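Type VI secretion system-associated protein TagF (Pseudomonas aeruginosa PAO1, PDB 2QNU) is of undetermined molecular function but, as a TagF family member, is probably an accessory protein of the type VI secretion system. Local coordinates at residues L57-I62 against T73-P78; A180-G185 against L195-G200. All blocks are in the same frame, centred on the assembly; numbering follows the deposited sequence.

Contact 1 (L57-I62 against T73-P78); sequences LWRFAI and TGVVMP
W58 and F60 pair with V76 and G74 as the hydrogen-bonded positions of two antiparallel strands, 58-62 and 73-77, whose axes approach to 4.6 Å and whose directions differ by 144°. Each of the two pairs is closed by reciprocal N-H···O bonds, and CA-H···O contacts such as V75 CA to W58 O, 3.3 Å, fill in at the alternate positions. One carbonyl is gripped twice: F60 O accepts G74 N and also the hydroxyl of T73, with OG1 at 2.8 Å from F60 O. OG1 stands anti to the backbone N of T73 (chi1 -169°), which brings it beside the opposite strand.

The F60 ring folds across G74. With CG set between the backbone N and the carbonyl carbon (chi1 62°), one ring face lies over the glycine backbone, and G74 CA makes a CH-pi contact 4.0 Å from the centroid of the F60 ring. G74 has no side chain, and the ring lies directly on its backbone, with G74 N on the same face toward the rim. W29 and W183 also meet this ring. W58 lies on the same face of the sheet; its CB touches V76 CG1 at 4.1 Å, while its indole extends off the contact, where NE1 hydrogen-bonds F210 O.

On the other face R59 and V75 lie side by side, with R59 CG 4.0 Å from V75 CG2, and the extended arginine reaches a salt bridge with E116. At the end of the pairing away from the hairpin connection, L57 and M77, a selenomethionine, lie alongside each other, L57 CG resting 3.6 Å from M77 CG. Helix 110-121 packs on the R59, V75 and T73 face. The arrangement is a beta hairpin at the centre of the antiparallel sheet of TagF, with aromatic side chains on one face and a helix against the other.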
loop_
_atom_site.group_PDB
_atom_site.type_symbol
_atom_site.label_atom_id
_atom_site.label_comp_id
_atom_site.label_asym_id
_atom_site.label_seq_id
_atom_site.Cartn_x
_atom_site.Cartn_y
_atom_site.Cartn_z
ATOM N N LEU B 57 -13.953 -9.926 -17.286
ATOM C CA LEU B 57 -14.409 -8.609 -16.933
ATOM C C LEU B 57 -13.442 -8.171 -15.829
ATOM O O LEU B 57 -13.165 -8.978 -14.886
ATOM C CB LEU B 57 -15.853 -8.657 -16.422
ATOM C CG LEU B 57 -16.911 -8.695 -17.548
ATOM C CD1 LEU B 57 -16.929 -10.060 -18.277
ATOM C CD2 LEU B 57 -18.250 -8.362 -16.977
ATOM N N TRP B 58 -12.861 -6.961 -16.014
ATOM C CA TRP B 58 -11.945 -6.391 -15.065
ATOM C C TRP B 58 -12.581 -5.224 -14.320
ATOM O O TRP B 58 -13.004 -4.249 -14.866
ATOM C CB TRP B 58 -10.673 -5.972 -15.766
ATOM C CG TRP B 58 -9.937 -7.123 -16.315
ATOM C CD1 TRP B 58 -9.877 -7.498 -17.612
ATOM C CD2 TRP B 58 -9.116 -8.020 -15.595
ATOM N NE1 TRP B 58 -9.084 -8.621 -17.753
ATOM C CE2 TRP B 58 -8.580 -8.944 -16.531
ATOM C CE3 TRP B 58 -8.712 -8.101 -14.263
ATOM C CZ2 TRP B 58 -7.723 -9.964 -16.161
ATOM C CZ3 TRP B 58 -7.904 -9.135 -13.888
ATOM C CH2 TRP B 58 -7.423 -10.063 -14.834
ATOM N N ARG B 59 -12.640 -5.386 -13.033
ATOM C CA ARG B 59 -12.970 -4.313 -12.106
ATOM C C ARG B 59 -11.671 -3.485 -11.934
ATOM O O ARG B 59 -10.606 -4.037 -11.992
ATOM C CB ARG B 59 -13.316 -4.927 -10.778
ATOM C CG ARG B 59 -14.431 -5.928 -10.849
ATOM C CD ARG B 59 -14.548 -6.767 -9.619
ATOM N NE ARG B 59 -15.562 -7.825 -9.805
ATOM C CZ ARG B 59 -15.928 -8.691 -8.860
ATOM N NH1 ARG B 59 -15.450 -8.584 -7.632
ATOM N NH2 ARG B 59 -16.828 -9.617 -9.114
ATOM N N PHE B 60 -11.795 -2.177 -11.787
ATOM C CA PHE B 60 -10.653 -1.346 -11.631
ATOM C C PHE B 60 -10.866 -0.152 -10.697
ATOM O O PHE B 60 -11.966 0.340 -10.516
ATOM C CB PHE B 60 -10.185 -0.845 -13.000
ATOM C CG PHE B 60 -11.203 0.002 -13.724
ATOM C CD1 PHE B 60 -11.313 1.370 -13.477
ATOM C CD2 PHE B 60 -12.021 -0.561 -14.693
ATOM C CE1 PHE B 60 -12.237 2.138 -14.161
ATOM C CE2 PHE B 60 -12.954 0.177 -15.364
ATOM C CZ PHE B 60 -13.086 1.510 -15.123
ATOM N N ALA B 61 -9.738 0.308 -10.158
ATOM C CA ALA B 61 -9.629 1.593 -9.501
ATOM C C ALA B 61 -8.342 2.288 -9.937
ATOM O O ALA B 61 -7.230 1.736 -9.838
ATOM C CB ALA B 61 -9.637 1.394 -8.057
ATOM N N ILE B 62 -8.535 3.468 -10.482
ATOM C CA ILE B 62 -7.498 4.280 -11.090
ATOM C C ILE B 62 -7.306 5.597 -10.330
ATOM O O ILE B 62 -8.240 6.344 -10.093
ATOM C CB ILE B 62 -7.848 4.532 -12.509
ATOM C CG1 ILE B 62 -7.901 3.122 -13.217
ATOM C CG2 ILE B 62 -6.861 5.523 -13.163
ATOM C CD1 ILE B 62 -8.439 3.166 -14.595
ATOM N N THR B 73 -13.357 4.495 -10.786
ATOM C CA THR B 73 -13.579 3.088 -10.488
ATOM C C THR B 73 -14.692 2.533 -11.387
ATOM O O THR B 73 -15.519 3.281 -11.894
ATOM C CB THR B 73 -13.914 2.871 -9.032
ATOM O OG1 THR B 73 -13.870 1.480 -8.735
ATOM C CG2 THR B 73 -15.275 3.426 -8.676
ATOM N N GLY B 74 -14.654 1.224 -11.625
ATOM C CA GLY B 74 -15.619 0.638 -12.530
ATOM C C GLY B 74 -15.316 -0.772 -12.943
ATOM O O GLY B 74 -14.583 -1.487 -12.263
ATOM N N VAL B 75 -15.952 -1.166 -14.031
ATOM C CA VAL B 75 -15.730 -2.476 -14.626
ATOM C C VAL B 75 -15.689 -2.324 -16.140
ATOM O O VAL B 75 -16.425 -1.544 -16.691
ATOM C CB VAL B 75 -16.795 -3.513 -14.224
ATOM C CG1 VAL B 75 -16.397 -4.912 -14.763
ATOM C CG2 VAL B 75 -16.993 -3.572 -12.719
ATOM N N VAL B 76 -14.788 -3.043 -16.797
ATOM C CA VAL B 76 -14.716 -3.004 -18.258
ATOM C C VAL B 76 -14.843 -4.431 -18.775
ATOM O O VAL B 76 -14.334 -5.367 -18.158
ATOM C CB VAL B 76 -13.415 -2.383 -18.818
ATOM C CG1 VAL B 76 -12.152 -3.014 -18.229
ATOM C CG2 VAL B 76 -13.362 -2.506 -20.337
HETATM N N MSE B 77 -15.584 -4.586 -19.880
HETATM C CA MSE B 77 -15.861 -5.891 -20.514
HETATM C C MSE B 77 -15.649 -5.864 -22.015
HETATM O O MSE B 77 -16.079 -4.942 -22.641
HETATM C CB MSE B 77 -17.355 -6.228 -20.278
HETATM C CG MSE B 77 -17.768 -7.591 -20.890
HETATM SE SE MSE B 77 -19.765 -7.881 -20.783
HETATM C CE MSE B 77 -20.255 -6.726 -22.193
ATOM N N PRO B 78 -15.055 -6.913 -22.607
ATOM C CA PRO B 78 -15.004 -6.976 -24.079
ATOM C C PRO B 78 -16.411 -6.890 -24.695
ATOM O O PRO B 78 -17.353 -7.490 -24.173
ATOM C CB PRO B 78 -14.376 -8.348 -24.377
ATOM C CG PRO B 78 -13.683 -8.718 -23.109
ATOM C CD PRO B 78 -14.385 -8.067 -21.973
#

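Contact 2 (A180-G185 against L195-G200). With ACT (acetate ion), chain F.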
loop_
_atom_site.group_PDB
_atom_site.type_symbol
_atom_site.label_atom_id
_atom_site.label_comp_id
_atom_site.label_asym_id
_atom_site.label_seq_id
_atom_site.Cartn_x
_atom_site.Cartn_y
_atom_site.Cartn_z
ATOM N N ALA B 180 -1.426 4.948 -9.275
ATOM C CA ALA B 180 -1.515 3.534 -9.729
ATOM C C ALA B 180 -2.860 3.182 -10.308
ATOM O O ALA B 180 -3.862 3.879 -10.045
ATOM C CB ALA B 180 -1.222 2.566 -8.565
ATOM N N SER B 181 -2.889 2.060 -11.061
ATOM C CA SER B 181 -4.156 1.452 -11.440
ATOM C C SER B 181 -4.165 -0.003 -10.930
ATOM O O SER B 181 -3.124 -0.726 -11.035
ATOM C CB SER B 181 -4.340 1.576 -12.944
ATOM O OG SER B 181 -3.332 0.873 -13.632
ATOM N N HIS B 182 -5.280 -0.381 -10.300
ATOM C CA HIS B 182 -5.527 -1.724 -9.814
ATOM C C HIS B 182 -6.671 -2.331 -10.663
ATOM O O HIS B 182 -7.634 -1.648 -11.033
ATOM C CB HIS B 182 -5.927 -1.736 -8.338
ATOM C CG HIS B 182 -4.774 -1.521 -7.390
ATOM N ND1 HIS B 182 -4.332 -0.275 -7.014
ATOM C CD2 HIS B 182 -3.943 -2.412 -6.801
ATOM C CE1 HIS B 182 -3.280 -0.410 -6.221
ATOM N NE2 HIS B 182 -3.034 -1.703 -6.056
ATOM N N TRP B 183 -6.538 -3.610 -10.932
ATOM C CA TRP B 183 -7.420 -4.346 -11.847
ATOM C C TRP B 183 -7.592 -5.700 -11.218
ATOM O O TRP B 183 -6.576 -6.317 -10.814
ATOM C CB TRP B 183 -6.722 -4.503 -13.173
ATOM C CG TRP B 183 -6.239 -3.246 -13.731
ATOM C CD1 TRP B 183 -4.995 -2.641 -13.474
ATOM C CD2 TRP B 183 -6.901 -2.412 -14.666
ATOM N NE1 TRP B 183 -4.893 -1.480 -14.197
ATOM C CE2 TRP B 183 -6.040 -1.304 -14.926
ATOM C CE3 TRP B 183 -8.154 -2.476 -15.324
ATOM C CZ2 TRP B 183 -6.394 -0.281 -15.786
ATOM C CZ3 TRP B 183 -8.508 -1.459 -16.167
ATOM C CH2 TRP B 183 -7.624 -0.387 -16.432
ATOM N N TRP B 184 -8.846 -6.115 -10.993
ATOM C CA TRP B 184 -9.086 -7.396 -10.333
ATOM C C TRP B 184 -10.412 -7.994 -10.799
ATOM O O TRP B 184 -11.197 -7.325 -11.454
ATOM C CB TRP B 184 -9.058 -7.283 -8.827
ATOM C CG TRP B 184 -10.229 -6.559 -8.212
ATOM C CD1 TRP B 184 -11.270 -7.123 -7.603
ATOM C CD2 TRP B 184 -10.425 -5.136 -8.131
ATOM N NE1 TRP B 184 -12.160 -6.147 -7.148
ATOM C CE2 TRP B 184 -11.647 -4.920 -7.487
ATOM C CE3 TRP B 184 -9.689 -4.022 -8.564
ATOM C CZ2 TRP B 184 -12.131 -3.674 -7.260
ATOM C CZ3 TRP B 184 -10.187 -2.778 -8.331
ATOM C CH2 TRP B 184 -11.397 -2.605 -7.699
ATOM N N GLY B 185 -10.647 -9.250 -10.438
ATOM C CA GLY B 185 -11.922 -9.863 -10.703
ATOM C C GLY B 185 -11.900 -11.367 -10.673
ATOM O O GLY B 185 -10.964 -11.962 -10.137
ATOM N N LEU B 195 -5.517 -10.049 -8.385
ATOM C CA LEU B 195 -5.384 -8.596 -8.393
ATOM C C LEU B 195 -4.068 -8.218 -9.136
ATOM O O LEU B 195 -3.018 -8.815 -8.903
ATOM C CB LEU B 195 -5.307 -8.143 -6.946
ATOM C CG LEU B 195 -4.927 -6.661 -6.638
ATOM C CD1 LEU B 195 -6.014 -5.773 -7.115
ATOM C CD2 LEU B 195 -4.728 -6.443 -5.105
HETATM N N MSE B 196 -4.160 -7.216 -9.991
HETATM C CA MSE B 196 -3.039 -6.674 -10.764
HETATM C C MSE B 196 -2.835 -5.196 -10.452
HETATM O O MSE B 196 -3.808 -4.454 -10.308
HETATM C CB MSE B 196 -3.378 -6.792 -12.257
HETATM C CG MSE B 196 -3.628 -8.259 -12.743
HETATM SE SE MSE B 196 -4.480 -8.060 -14.588
HETATM C CE MSE B 196 -2.867 -7.982 -15.623
ATOM N N ARG B 197 -1.561 -4.762 -10.337
ATOM C CA ARG B 197 -1.221 -3.333 -10.130
ATOM C C ARG B 197 -0.220 -2.864 -11.150
ATOM O O ARG B 197 0.805 -3.524 -11.335
ATOM C CB ARG B 197 -0.554 -3.159 -8.771
ATOM C CG ARG B 197 -0.169 -1.723 -8.433
ATOM C CD ARG B 197 0.514 -1.642 -7.054
ATOM N NE ARG B 197 0.618 -0.252 -6.507
ATOM C CZ ARG B 197 1.462 0.635 -7.023
ATOM N NH1 ARG B 197 2.249 0.286 -8.035
ATOM N NH2 ARG B 197 1.553 1.868 -6.548
ATOM N N TYR B 198 -0.525 -1.776 -11.836
ATOM C CA TYR B 198 0.448 -1.022 -12.585
ATOM C C TYR B 198 0.716 0.339 -11.913
ATOM O O TYR B 198 -0.188 0.993 -11.353
ATOM C CB TYR B 198 0.014 -0.810 -14.043
ATOM C CG TYR B 198 -0.038 -2.102 -14.862
ATOM C CD1 TYR B 198 -1.175 -2.891 -14.869
ATOM C CD2 TYR B 198 1.057 -2.525 -15.635
ATOM C CE1 TYR B 198 -1.284 -4.102 -15.655
ATOM C CE2 TYR B 198 0.990 -3.746 -16.405
ATOM C CZ TYR B 198 -0.174 -4.516 -16.411
ATOM O OH TYR B 198 -0.237 -5.681 -17.151
ATOM N N GLN B 199 1.998 0.724 -11.973
ATOM C CA GLN B 199 2.421 2.091 -11.715
ATOM C C GLN B 199 1.920 2.899 -12.892
ATOM O O GLN B 199 2.400 2.747 -13.992
ATOM C CB GLN B 199 3.966 2.157 -11.628
ATOM C CG GLN B 199 4.473 3.375 -10.896
ATOM C CD GLN B 199 4.169 3.368 -9.394
ATOM O OE1 GLN B 199 4.185 2.318 -8.733
ATOM N NE2 GLN B 199 3.931 4.571 -8.840
ATOM N N GLY B 200 0.945 3.743 -12.707
ATOM C CA GLY B 200 0.323 4.379 -13.840
ATOM C C GLY B 200 -0.683 3.483 -14.540
ATOM O O GLY B 200 -1.125 2.479 -13.961
HETATM C C ACT F . -1.225 -4.111 -4.917
HETATM O O ACT F . -1.863 -4.532 -5.944
HETATM O OXT ACT F . -1.296 -2.868 -4.577
HETATM C CH3 ACT F . -0.400 -5.053 -4.180
#
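A180 meets R197 where this antiparallel beta hairpin, strands 180-185 and 195-199, starts: its CB lies over one face of the guanidinium, 3.5 Å from R197 NH2. S181 pairs with Y198 through two backbone bonds, and its hydroxyl donates to the carbonyl of G200, OG to G200 O being 2.7 Å. The same OG accepts the indole N-H of W183, so the hydroxyl links the G200 carbonyl to the W183 ring. H182 crosses the arginine: R197 CG sits over the imidazole face, while the ring and guanidinium planes stand 85° apart. W183 bonds to M196 through both backbone groups, and its indole meets Y198 obliquely, with W183 NE1 4.0 Å from Y198 CD1. W184 turns to the H182 face and rests its CB against L195 CD1 at 3.8 Å.

Beyond the hairpin, L195 and R197 pair with a strand of the second subunit, so the sheet continues across the dimer interface. An acetate, probably from the crystallisation liquor, lies at the edge of the imidazole, where H182 NE2 donates a nearly straight bond (173°) to OXT of the acetate at 2.6 Å.

How the contacts relate
From the N terminus, contact 1 closes first: the chain turns back after 58-62 and returns as strand 71-77, a short hairpin connection. It then runs through strand 89-95 and the helices that follow, up to helix 165-177, before contact 2 closes a second short hairpin from 180-185 to 194-199. The two closures therefore follow in series and neither encloses nor crosses the other. In space they adjoin, their centres about 10 Å apart, because strands 58-62 and 180-185 are antiparallel neighbours. Probable backbone hydrogen bonds join R59 to W184 and A61 to H182, knitting both hairpins into one sheet that leads from the subunit's interior to the dimer interface.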